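Local coordinates for alpha-L-arabinofuranosidase B (Aspergillus kawachii, PDB 6SXT), which hydrolyses terminal non-reducing alpha-L-arabinofuranosyl residues from arabinoxylan, arabinan and arabinogalactan, releasing L-arabinose with retention of configuration, at residues G185-T188 and T189-Y192. Sequence-based numbering, arbitrary orientation.
Sequences GNST and TWGY. With NAG (2-acetamido-2-deoxy-beta-D-glucopyranose), chain B.
Thr188 packs its methyl branch on the root of the Tyr192 side chain, Thr188 CG2 lying 3.8 Å from Tyr192 CB. Thr188 CB lies 3.9 Å from ring atom CD2 of Tyr192. The two side chains meet at a slant. Thr188 CG2 is anti to its own carbonyl carbon, which turns OG1 to the sugar side. There Thr188 OG1 lies 3.3 Å from C8, the acetamido methyl of the first N-acetylglucosamine. That sugar is joined through C1 to ND2 of Asn186. Asn186, Ser187 and Thr188 form the Asn-X-Ser/Thr sequon of an N-glycosylation site in the loop between strands 180-185 and 199-203. The sugar is also hydrogen-bonded to Asp158.

Between the two halves of the loop, the polar links run through water. Ser187 OG, anti to its backbone N (chi1 177°), binds two waters. One, 2.7 Å from Ser187 OG, makes a weak bond to Thr189 OG1. The other takes the N-H of Trp190, 2.8 Å from Trp190 N, and donates to Gly191 O. A third water donates to both Thr188 O and Trp190 O, and sits in plane at the edge of the Tyr192 ring. A fourth accepts from Thr188 N and pairs with Thr189 OG1.

Thr189 CG2 sits over the centre of one face of the Trp190 ring, 3.6 Å above its plane. Ser187 OG lies near the same ring, 3.9 Å from Trp190 CE3. Trp190 belongs to the active-site pocket: it touches the bound inhibitor, Cys160 and Asn207. Tyr192, like Thr188, also packs on Trp199. The waters satisfy Thr188 N and O, Trp190 N and O and Gly191 O, so the loop's shape probably depends on ordered water as well as on direct bonds such as Ser187 N to Tyr183 OH and Tyr192 O to Ser210 OG.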
ATOM      1  N   GLY A 185       6.784   9.266   4.835  1.00 17.07           N
ATOM      2  CA  GLY A 185       5.519   9.952   5.053  1.00 15.86           C
ATOM      3  C   GLY A 185       5.781  11.400   5.451  1.00 17.36           C
ATOM      4  O   GLY A 185       6.906  11.841   5.413  1.00 17.39           O
ATOM      5  N   ASN A 186       4.703  12.116   5.787  1.00 17.36           N
ATOM      6  CA  ASN A 186       4.916  13.539   6.153  1.00 18.29           C
ATOM      7  C   ASN A 186       4.477  13.762   7.585  1.00 23.00           C
ATOM      8  O   ASN A 186       4.035  14.870   7.870  1.00 22.40           O
ATOM      9  CB  ASN A 186       4.261  14.513   5.183  1.00 18.43           C
ATOM     10  CG  ASN A 186       2.758  14.608   5.260  1.00 19.41           C
ATOM     11  OD1 ASN A 186       2.027  13.620   5.240  1.00 19.38           O
ATOM     12  ND2 ASN A 186       2.254  15.873   5.342  1.00 20.13           N
ATOM     13  N   SER A 187       4.628  12.771   8.438  1.00 20.90           N
ATOM     14  CA  SER A 187       4.591  13.022   9.891  1.00 23.04           C
ATOM     15  C   SER A 187       5.507  14.189  10.223  1.00 21.88           C
ATOM     16  O   SER A 187       6.683  14.200   9.822  1.00 21.35           O
ATOM     17  CB  SER A 187       5.017  11.795  10.652  1.00 24.30           C
ATOM     18  OG  SER A 187       5.039  12.122  12.050  1.00 23.77           O
ATOM     19  N   THR A 188       5.066  15.119  11.108  1.00 24.64           N
ATOM     20  CA  THR A 188       6.000  16.094  11.722  1.00 25.27           C
ATOM     21  C   THR A 188       5.883  16.058  13.252  1.00 26.04           C
ATOM     22  O   THR A 188       6.386  17.024  13.899  1.00 27.30           O
ATOM     23  CB  THR A 188       5.730  17.515  11.203  1.00 26.30           C
ATOM     24  OG1 THR A 188       4.412  17.845  11.603  1.00 27.38           O
ATOM     25  CG2 THR A 188       5.802  17.615   9.686  1.00 26.68           C
ATOM     26  N   THR A 189       5.392  14.957  13.790  1.00 27.55           N
ATOM     27  CA  THR A 189       5.293  14.743  15.261  1.00 27.15           C
ATOM     28  C   THR A 189       6.675  14.727  15.889  1.00 33.50           C
ATOM     29  O   THR A 189       6.870  15.275  17.000  1.00 29.95           O
ATOM     30  CB  THR A 189       4.503  13.469  15.553  1.00 27.62           C
ATOM     31  OG1 THR A 189       3.228  13.608  14.935  1.00 30.89           O
ATOM     32  CG2 THR A 189       4.406  13.155  17.024  1.00 30.72           C
ATOM     33  N   TRP A 190       7.638  14.121  15.220  1.00 23.75           N
ATOM     34  CA  TRP A 190       9.034  14.032  15.662  1.00 24.46           C
ATOM     35  C   TRP A 190       9.915  14.791  14.671  1.00 28.70           C
ATOM     36  O   TRP A 190      10.033  16.024  14.733  1.00 31.16           O
ATOM     37  CB  TRP A 190       9.383  12.539  15.823  1.00 23.65           C
ATOM     38  CG  TRP A 190       8.496  11.773  16.759  1.00 23.86           C
ATOM     39  CD1 TRP A 190       8.630  11.678  18.127  1.00 26.96           C
ATOM     40  CD2 TRP A 190       7.382  10.932  16.416  1.00 23.75           C
ATOM     41  NE1 TRP A 190       7.648  10.868  18.631  1.00 25.89           N
ATOM     42  CE2 TRP A 190       6.847  10.412  17.614  1.00 26.78           C
ATOM     43  CE3 TRP A 190       6.722  10.615  15.198  1.00 24.39           C
ATOM     44  CZ2 TRP A 190       5.744   9.554  17.623  1.00 25.19           C
ATOM     45  CZ3 TRP A 190       5.651   9.746  15.211  1.00 26.05           C
ATOM     46  CH2 TRP A 190       5.156   9.236  16.418  1.00 29.40           C
ATOM     47  N   GLY A 191      10.518  14.101  13.729  1.00 22.67           N
ATOM     48  CA  GLY A 191      11.418  14.706  12.766  1.00 22.13           C
ATOM     49  C   GLY A 191      10.675  15.112  11.511  1.00 20.58           C
ATOM     50  O   GLY A 191       9.609  14.592  11.252  1.00 21.01           O
ATOM     51  N   TYR A 192      11.375  15.906  10.710  1.00 21.43           N
ATOM     52  CA  TYR A 192      10.923  16.279   9.354  1.00 23.03           C
ATOM     53  C   TYR A 192      12.066  16.986   8.652  1.00 24.03           C
ATOM     54  O   TYR A 192      13.154  17.307   9.232  1.00 23.90           O
ATOM     55  CB  TYR A 192       9.596  17.041   9.412  1.00 24.15           C
ATOM     56  CG  TYR A 192       9.729  18.330  10.197  1.00 27.63           C
ATOM     57  CD1 TYR A 192      10.167  19.492   9.588  1.00 30.32           C
ATOM     58  CD2 TYR A 192       9.492  18.357  11.564  1.00 32.58           C
ATOM     59  CE1 TYR A 192      10.322  20.685  10.304  1.00 34.15           C
ATOM     60  CE2 TYR A 192       9.664  19.538  12.300  1.00 35.94           C
ATOM     61  CZ  TYR A 192      10.070  20.701  11.662  1.00 38.95           C
ATOM     62  OH  TYR A 192      10.278  21.879  12.355  1.00 39.36           O
TER
HETATM   63  C1  NAG B   1       0.805  16.092   5.327  1.00 21.02           C
HETATM   64  C2  NAG B   1       0.507  17.243   6.332  1.00 22.85           C
HETATM   65  C3  NAG B   1      -0.965  17.660   6.213  1.00 27.37           C
HETATM   66  C4  NAG B   1      -1.309  18.034   4.791  1.00 27.03           C
HETATM   67  C5  NAG B   1      -0.873  16.819   3.909  1.00 25.69           C
HETATM   68  C6  NAG B   1      -1.188  17.050   2.462  1.00 26.28           C
HETATM   69  C7  NAG B   1       1.647  17.497   8.497  1.00 26.52           C
HETATM   70  C8  NAG B   1       1.771  16.887   9.825  1.00 26.79           C
HETATM   71  N2  NAG B   1       0.790  16.860   7.695  1.00 23.09           N
HETATM   72  O3  NAG B   1      -1.071  18.841   7.095  1.00 28.33           O
HETATM   73  O4  NAG B   1      -2.717  18.120   4.584  1.00 31.55           O
HETATM   74  O5  NAG B   1       0.523  16.612   4.006  1.00 23.29           O
HETATM   75  O6  NAG B   1      -0.567  18.214   1.958  1.00 30.05           O
HETATM   76  O7  NAG B   1       2.350  18.463   8.149  1.00 30.76           O
HETATM   77  O   HOH W   1       7.806  12.972  12.624  1.00 22.57           O
HETATM   78  O   HOH W   2       2.883  10.839  12.928  1.00 29.49           O
HETATM   79  O   HOH W   3       8.474  18.091  15.385  1.00 39.38           O
HETATM   80  O   HOH W   4       2.483  14.616  12.331  1.00 40.24           O